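Local coordinates for hemolysin activator protein CdiB (Acinetobacter baumannii ACICU, PDB 6WIL), which probably secretes its CdiA toxin partner across the outer membrane, as a TpsB transporter of the Omp85 superfamily in contact-dependent growth inhibition, at residues R454-G458 and M471-G477; A414-S418 and Q443-L449. All coordinates share one frame. Residue numbers count along the deposited sequence, not the author numbering.

Contact 1: R454-G458 and M471-G477; sequences RFYIG and MLSGDNG. With C8E ((hydroxyethyloxy)tri(ethyloxy)octane), chain D.
This contact is a two-stranded antiparallel sheet formed by the legs of the long loop between barrel strands 432-444 and 476-487, the sixth extracellular loop of Omp85 proteins, which carries their VRGF/Y motif. Strands 455-457 and 472-474 run at 160°, their axes 4.8 Å apart. F455 pairs with G474 and I457 with L472 as hydrogen-bonded pairs; Y456 faces S473 in a non-hydrogen-bonded pair (CA-CA 4.5 Å). F455 N donates to G474 O (2.9 Å), G474 N to F455 O (3.2 Å) and I457 N to L472 O (3.0 Å); L472 N to I457 O (3.2 Å) is weak. F455, I457 and L472 occupy one face, turned to the barrel wall at R441, Q443 and V504, with I457 CG1 3.7 Å from L472 CB. On the other, Y456 (m) lays its ring over S473 CB, a CH-pi contact 3.8 Å from the centroid, and meets M471, here selenomethionine (CE to Y456 CB 3.6 Å), beside helix 8-27. D475, at helical angles (-64/-36), turns the chain into strand 476-487. There G477 must lack a side chain, because a CB would clash with F455 CD1; its CA sits 4.1 Å from the F455 ring centroid. R454 NE bonds weakly to S473 OG (3.2 Å), whereas NH1 engages N508. Backbone bonds thus set the register, while apolar and aromatic side chains fit the two faces to wall and helix.

Contact 2: A414-S418 and Q443-L449; sequences APLWS and QYAPKIL. With C8E ((hydroxyethyloxy)tri(ethyloxy)octane), chain D.
Strands 414-429 and 432-444 form a beta hairpin in the wall of the 16-stranded barrel, and this contact lies at its open end. W417 and Y444 are an antiparallel hydrogen-bonded pair: W417 N donates to Y444 O and Y444 N to W417 O, each 3.0 Å. S418 and Q443 follow as a non-hydrogen-bonded pair, Q443 CA approaching W417 O at 3.3 Å. The alternating groups of strand 414-429 are satisfied on its other edge, L416 bonding to R383 and S418 to D381. Past A445 the segments separate. P446 (-65/-33) brings no amide hydrogen needing a partner where the pairing stops, and its CD lies 3.4 Å from P415 O. Water 1 replaces the direct link, donating to P415 O (2.8 Å) and accepting from K447 N (2.5 Å). L449 N is served by the D475 carboxylate. On the face opposite W417, Q443 (t, t) sends NE2 to the carbonyls of D453 and D475, fitting for a buried polar side chain. L416 (t, p) packs beside it, its CD1 3.8 Å from both A445 CB and L449 CD1. W417 (m) and Y444 (t) share the detergent-touching face, consistent with the lipid-facing surface, where aromatic rings are at home; W417 also meets Y382 edge-to-face. W417 CD1 lies 3.9 Å from Y444 CD2, near the plane of the tyrosine ring, and W417 CE3 is 3.8 Å from detergent C2.

How the contacts relate
The two contacts come in series along the chain: contact 2 closes at L449, and contact 1 opens five residues later at R454. Their centres are about 12 Å apart, on the same side of the chain's centre. Both reach the barrel sheet, because strand 432-444 of contact 2 lies beside strand 476-487, into which contact 1 runs; G477 O and Q443 N, 2.7 Å apart, probably form one of the bonds of that seam. The long loop therefore leaves the wall at contact 2, pairs with itself in contact 1 and rejoins beside its departure point, where the D475 corner packs on K447 and I448 and anchors its base. One C8E molecule touches both.

Contact 1: R454-G458 and M471-G477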
loop_
_atom_site.group_PDB
_atom_site.type_symbol
_atom_site.label_atom_id
_atom_site.label_comp_id
_atom_site.label_asym_id
_atom_site.label_seq_id
_atom_site.Cartn_x
_atom_site.Cartn_y
_atom_site.Cartn_z
ATOM N N ARG A 454 22.354 7.356 -2.463
ATOM C CA ARG A 454 22.798 6.005 -2.757
ATOM C C ARG A 454 21.970 4.974 -1.995
ATOM O O ARG A 454 21.219 5.288 -1.068
ATOM C CB ARG A 454 24.277 5.845 -2.424
ATOM C CG ARG A 454 25.186 6.739 -3.242
ATOM C CD ARG A 454 26.585 6.166 -3.299
ATOM N NE ARG A 454 27.368 6.446 -2.100
ATOM C CZ ARG A 454 28.313 7.377 -2.029
ATOM N NH1 ARG A 454 28.595 8.121 -3.093
ATOM N NH2 ARG A 454 28.979 7.564 -0.898
ATOM N N PHE A 455 22.124 3.719 -2.409
ATOM C CA PHE A 455 21.447 2.581 -1.801
ATOM C C PHE A 455 22.404 1.925 -0.812
ATOM O O PHE A 455 23.485 1.472 -1.201
ATOM C CB PHE A 455 21.008 1.593 -2.881
ATOM C CG PHE A 455 20.019 0.565 -2.414
ATOM C CD1 PHE A 455 20.446 -0.592 -1.784
ATOM C CD2 PHE A 455 18.663 0.740 -2.634
ATOM C CE1 PHE A 455 19.540 -1.546 -1.370
ATOM C CE2 PHE A 455 17.751 -0.211 -2.222
ATOM C CZ PHE A 455 18.190 -1.356 -1.590
ATOM N N TYR A 456 22.010 1.878 0.458
ATOM C CA TYR A 456 22.859 1.387 1.535
ATOM C C TYR A 456 22.317 0.068 2.072
ATOM O O TYR A 456 21.099 -0.130 2.140
ATOM C CB TYR A 456 22.957 2.424 2.659
ATOM C CG TYR A 456 23.645 3.703 2.233
ATOM C CD1 TYR A 456 22.959 4.689 1.533
ATOM C CD2 TYR A 456 24.986 3.919 2.520
ATOM C CE1 TYR A 456 23.590 5.856 1.133
ATOM C CE2 TYR A 456 25.628 5.081 2.123
ATOM C CZ TYR A 456 24.927 6.045 1.433
ATOM O OH TYR A 456 25.571 7.196 1.046
ATOM N N ILE A 457 23.226 -0.822 2.437
ATOM C CA ILE A 457 22.865 -2.163 2.953
ATOM C C ILE A 457 23.693 -2.463 4.191
ATOM O O ILE A 457 24.815 -2.075 4.233
ATOM C CB ILE A 457 23.024 -3.236 1.870
ATOM C CG1 ILE A 457 24.441 -3.314 1.317
ATOM C CG2 ILE A 457 22.027 -3.029 0.759
ATOM C CD1 ILE A 457 24.579 -4.313 0.221
ATOM N N GLY A 458 23.110 -3.202 5.119
ATOM C CA GLY A 458 23.732 -3.576 6.398
ATOM C C GLY A 458 23.130 -2.793 7.541
ATOM O O GLY A 458 23.439 -1.634 7.658
HETATM N N MSE A 471 28.360 0.380 6.349
HETATM C CA MSE A 471 27.405 -0.073 5.344
HETATM C C MSE A 471 28.031 -0.052 3.956
HETATM O O MSE A 471 28.856 0.808 3.656
HETATM C CB MSE A 471 26.145 0.792 5.364
HETATM C CG MSE A 471 25.393 0.725 6.681
HETATM SE SE MSE A 471 23.868 1.956 6.737
HETATM C CE MSE A 471 22.516 0.828 5.872
ATOM N N LEU A 472 27.670 -1.032 3.134
ATOM C CA LEU A 472 28.013 -1.006 1.722
ATOM C C LEU A 472 27.015 -0.117 0.990
ATOM O O LEU A 472 25.867 0.023 1.408
ATOM C CB LEU A 472 28.004 -2.420 1.136
ATOM C CG LEU A 472 28.779 -3.470 1.937
ATOM C CD1 LEU A 472 28.571 -4.846 1.345
ATOM C CD2 LEU A 472 30.271 -3.141 2.002
ATOM N N SER A 473 27.465 0.505 -0.101
ATOM C CA SER A 473 26.628 1.447 -0.834
ATOM C C SER A 473 27.019 1.442 -2.302
ATOM O O SER A 473 28.182 1.217 -2.646
ATOM C CB SER A 473 26.716 2.863 -0.257
ATOM O OG SER A 473 27.809 3.585 -0.812
ATOM N N GLY A 474 26.018 1.660 -3.155
ATOM C CA GLY A 474 26.238 1.885 -4.569
ATOM C C GLY A 474 25.124 2.754 -5.105
ATOM O O GLY A 474 24.114 2.975 -4.435
ATOM N N ASP A 475 25.339 3.277 -6.315
ATOM C CA ASP A 475 24.283 4.013 -7.003
ATOM C C ASP A 475 23.096 3.109 -7.318
ATOM O O ASP A 475 21.936 3.541 -7.260
ATOM C CB ASP A 475 24.838 4.644 -8.278
ATOM C CG ASP A 475 25.410 6.021 -8.040
ATOM O OD1 ASP A 475 25.594 6.399 -6.863
ATOM O OD2 ASP A 475 25.644 6.738 -9.032
ATOM N N ASN A 476 23.366 1.855 -7.652
ATOM C CA ASN A 476 22.339 0.845 -7.833
ATOM C C ASN A 476 22.416 -0.144 -6.680
ATOM O O ASN A 476 23.479 -0.352 -6.089
ATOM C CB ASN A 476 22.507 0.114 -9.167
ATOM C CG ASN A 476 22.760 1.062 -10.318
ATOM O OD1 ASN A 476 22.246 2.181 -10.341
ATOM N ND2 ASN A 476 23.569 0.624 -11.279
ATOM N N GLY A 477 21.281 -0.745 -6.355
ATOM C CA GLY A 477 21.246 -1.658 -5.231
ATOM C C GLY A 477 19.880 -2.285 -5.081
ATOM O O GLY A 477 18.885 -1.821 -5.648
HETATM C C1 C8E D . 12.310 -0.110 -14.576
HETATM C C2 C8E D . 13.201 0.003 -13.340
HETATM C C3 C8E D . 12.393 -0.313 -12.082
HETATM C C4 C8E D . 13.306 -0.251 -10.860
HETATM C C5 C8E D . 14.282 -1.425 -10.891
HETATM C C6 C8E D . 15.318 -1.236 -9.787
HETATM C C7 C8E D . 15.780 -2.603 -9.290
HETATM C C8 C8E D . 17.044 -3.022 -10.037
HETATM O O9 C8E D . 18.074 -3.189 -9.105
HETATM C C10 C8E D . 19.308 -3.553 -9.656
HETATM C C11 C8E D . 20.394 -3.433 -8.588
HETATM O O12 C8E D . 21.196 -4.580 -8.603
HETATM C C13 C8E D . 22.365 -4.472 -7.839
HETATM C C14 C8E D . 23.179 -5.761 -7.955
HETATM O O15 C8E D . 22.338 -6.837 -8.269
HETATM C C16 C8E D . 22.982 -8.080 -8.267
HETATM C C17 C8E D . 21.958 -9.206 -8.103
HETATM O O18 C8E D . 21.128 -9.275 -9.229
HETATM C C19 C8E D . 20.381 -10.457 -9.314
HETATM C C20 C8E D . 18.887 -10.133 -9.344
HETATM O O21 C8E D . 18.606 -9.262 -10.404
#

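Contact 2: A414-S418 and Q443-L449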
loop_
_atom_site.group_PDB
_atom_site.type_symbol
_atom_site.label_atom_id
_atom_site.label_comp_id
_atom_site.label_asym_id
_atom_site.label_seq_id
_atom_site.Cartn_x
_atom_site.Cartn_y
_atom_site.Cartn_z
ATOM N N ALA A 414 18.328 14.693 -12.228
ATOM C CA ALA A 414 18.875 13.457 -11.685
ATOM C C ALA A 414 17.766 12.416 -11.605
ATOM O O ALA A 414 16.938 12.469 -10.682
ATOM C CB ALA A 414 19.493 13.699 -10.304
ATOM N N PRO A 415 17.697 11.459 -12.539
ATOM C CA PRO A 415 16.606 10.475 -12.510
ATOM C C PRO A 415 16.929 9.263 -11.652
ATOM O O PRO A 415 18.005 8.669 -11.776
ATOM C CB PRO A 415 16.456 10.093 -13.985
ATOM C CG PRO A 415 17.853 10.207 -14.521
ATOM C CD PRO A 415 18.547 11.302 -13.733
ATOM N N LEU A 416 16.003 8.886 -10.777
ATOM C CA LEU A 416 16.169 7.727 -9.913
ATOM C C LEU A 416 14.979 6.797 -10.085
ATOM O O LEU A 416 13.827 7.239 -10.040
ATOM C CB LEU A 416 16.305 8.141 -8.446
ATOM C CG LEU A 416 16.730 7.001 -7.519
ATOM C CD1 LEU A 416 18.131 6.544 -7.877
ATOM C CD2 LEU A 416 16.644 7.403 -6.056
ATOM N N TRP A 417 15.265 5.517 -10.291
ATOM C CA TRP A 417 14.244 4.484 -10.371
ATOM C C TRP A 417 14.210 3.718 -9.058
ATOM O O TRP A 417 15.247 3.252 -8.579
ATOM C CB TRP A 417 14.518 3.529 -11.534
ATOM C CG TRP A 417 14.234 4.129 -12.865
ATOM C CD1 TRP A 417 15.090 4.855 -13.637
ATOM C CD2 TRP A 417 12.999 4.061 -13.587
ATOM N NE1 TRP A 417 14.466 5.245 -14.797
ATOM C CE2 TRP A 417 13.182 4.767 -14.792
ATOM C CE3 TRP A 417 11.758 3.468 -13.333
ATOM C CZ2 TRP A 417 12.170 4.901 -15.739
ATOM C CZ3 TRP A 417 10.755 3.600 -14.275
ATOM C CH2 TRP A 417 10.966 4.311 -15.463
ATOM N N SER A 418 13.022 3.600 -8.477
ATOM C CA SER A 418 12.835 2.876 -7.232
ATOM C C SER A 418 11.732 1.847 -7.410
ATOM O O SER A 418 10.770 2.064 -8.152
ATOM C CB SER A 418 12.492 3.821 -6.076
ATOM O OG SER A 418 13.611 4.617 -5.731
ATOM N N GLN A 443 16.845 -0.152 -6.348
ATOM C CA GLN A 443 17.124 1.185 -6.847
ATOM C C GLN A 443 18.093 1.098 -8.016
ATOM O O GLN A 443 19.086 0.367 -7.956
ATOM C CB GLN A 443 17.706 2.071 -5.739
ATOM C CG GLN A 443 18.346 3.349 -6.224
ATOM C CD GLN A 443 18.839 4.208 -5.084
ATOM O OE1 GLN A 443 18.139 4.397 -4.089
ATOM N NE2 GLN A 443 20.054 4.728 -5.216
ATOM N N TYR A 444 17.797 1.843 -9.081
ATOM C CA TYR A 444 18.648 1.913 -10.265
ATOM C C TYR A 444 18.838 3.371 -10.653
ATOM O O TYR A 444 17.859 4.086 -10.886
ATOM C CB TYR A 444 18.049 1.123 -11.432
ATOM C CG TYR A 444 18.685 1.452 -12.763
ATOM C CD1 TYR A 444 19.929 0.936 -13.109
ATOM C CD2 TYR A 444 18.046 2.283 -13.672
ATOM C CE1 TYR A 444 20.516 1.241 -14.324
ATOM C CE2 TYR A 444 18.623 2.592 -14.888
ATOM C CZ TYR A 444 19.856 2.070 -15.210
ATOM O OH TYR A 444 20.425 2.381 -16.423
ATOM N N ALA A 445 20.094 3.803 -10.737
ATOM C CA ALA A 445 20.436 5.177 -11.088
ATOM C C ALA A 445 21.203 5.205 -12.403
ATOM O O ALA A 445 22.330 4.683 -12.466
ATOM C CB ALA A 445 21.266 5.827 -9.982
ATOM N N PRO A 446 20.653 5.788 -13.471
ATOM C CA PRO A 446 21.431 5.902 -14.714
ATOM C C PRO A 446 22.652 6.797 -14.586
ATOM O O PRO A 446 23.666 6.535 -15.244
ATOM C CB PRO A 446 20.419 6.476 -15.716
ATOM C CG PRO A 446 19.083 6.129 -15.151
ATOM C CD PRO A 446 19.246 6.180 -13.662
ATOM N N LYS A 447 22.593 7.840 -13.766
ATOM C CA LYS A 447 23.685 8.793 -13.637
ATOM C C LYS A 447 24.295 8.721 -12.244
ATOM O O LYS A 447 23.830 7.989 -11.366
ATOM C CB LYS A 447 23.200 10.218 -13.935
ATOM C CG LYS A 447 22.465 10.344 -15.258
ATOM C CD LYS A 447 23.249 9.676 -16.377
ATOM C CE LYS A 447 22.526 9.770 -17.707
ATOM N NZ LYS A 447 21.944 8.479 -18.180
ATOM N N ILE A 448 25.362 9.499 -12.060
ATOM C CA ILE A 448 26.033 9.565 -10.769
ATOM C C ILE A 448 25.105 10.200 -9.745
ATOM O O ILE A 448 24.407 11.181 -10.033
ATOM C CB ILE A 448 27.349 10.355 -10.890
ATOM C CG1 ILE A 448 28.293 9.670 -11.883
ATOM C CG2 ILE A 448 28.010 10.524 -9.529
ATOM C CD1 ILE A 448 28.482 8.200 -11.626
ATOM N N LEU A 449 25.084 9.632 -8.543
ATOM C CA LEU A 449 24.303 10.157 -7.436
ATOM C C LEU A 449 25.220 10.786 -6.396
ATOM O O LEU A 449 26.381 10.391 -6.245
ATOM C CB LEU A 449 23.472 9.055 -6.774
ATOM C CG LEU A 449 22.369 8.404 -7.601
ATOM C CD1 LEU A 449 21.708 7.304 -6.790
ATOM C CD2 LEU A 449 21.349 9.443 -8.036
HETATM C C1 C8E D . 12.310 -0.110 -14.576
HETATM C C2 C8E D . 13.201 0.003 -13.340
HETATM C C3 C8E D . 12.393 -0.313 -12.082
HETATM C C4 C8E D . 13.306 -0.251 -10.860
HETATM C C5 C8E D . 14.282 -1.425 -10.891
HETATM C C6 C8E D . 15.318 -1.236 -9.787
HETATM C C7 C8E D . 15.780 -2.603 -9.290
HETATM C C8 C8E D . 17.044 -3.022 -10.037
HETATM O O9 C8E D . 18.074 -3.189 -9.105
HETATM C C10 C8E D . 19.308 -3.553 -9.656
HETATM C C11 C8E D . 20.394 -3.433 -8.588
HETATM O O12 C8E D . 21.196 -4.580 -8.603
HETATM C C13 C8E D . 22.365 -4.472 -7.839
HETATM C C14 C8E D . 23.179 -5.761 -7.955
HETATM O O15 C8E D . 22.338 -6.837 -8.269
HETATM C C16 C8E D . 22.982 -8.080 -8.267
HETATM C C17 C8E D . 21.958 -9.206 -8.103
HETATM O O18 C8E D . 21.128 -9.275 -9.229
HETATM C C19 C8E D . 20.381 -10.457 -9.314
HETATM C C20 C8E D . 18.887 -10.133 -9.344
HETATM O O21 C8E D . 18.606 -9.262 -10.404
HETATM O O HOH W 1 20.779 8.564 -12.276
#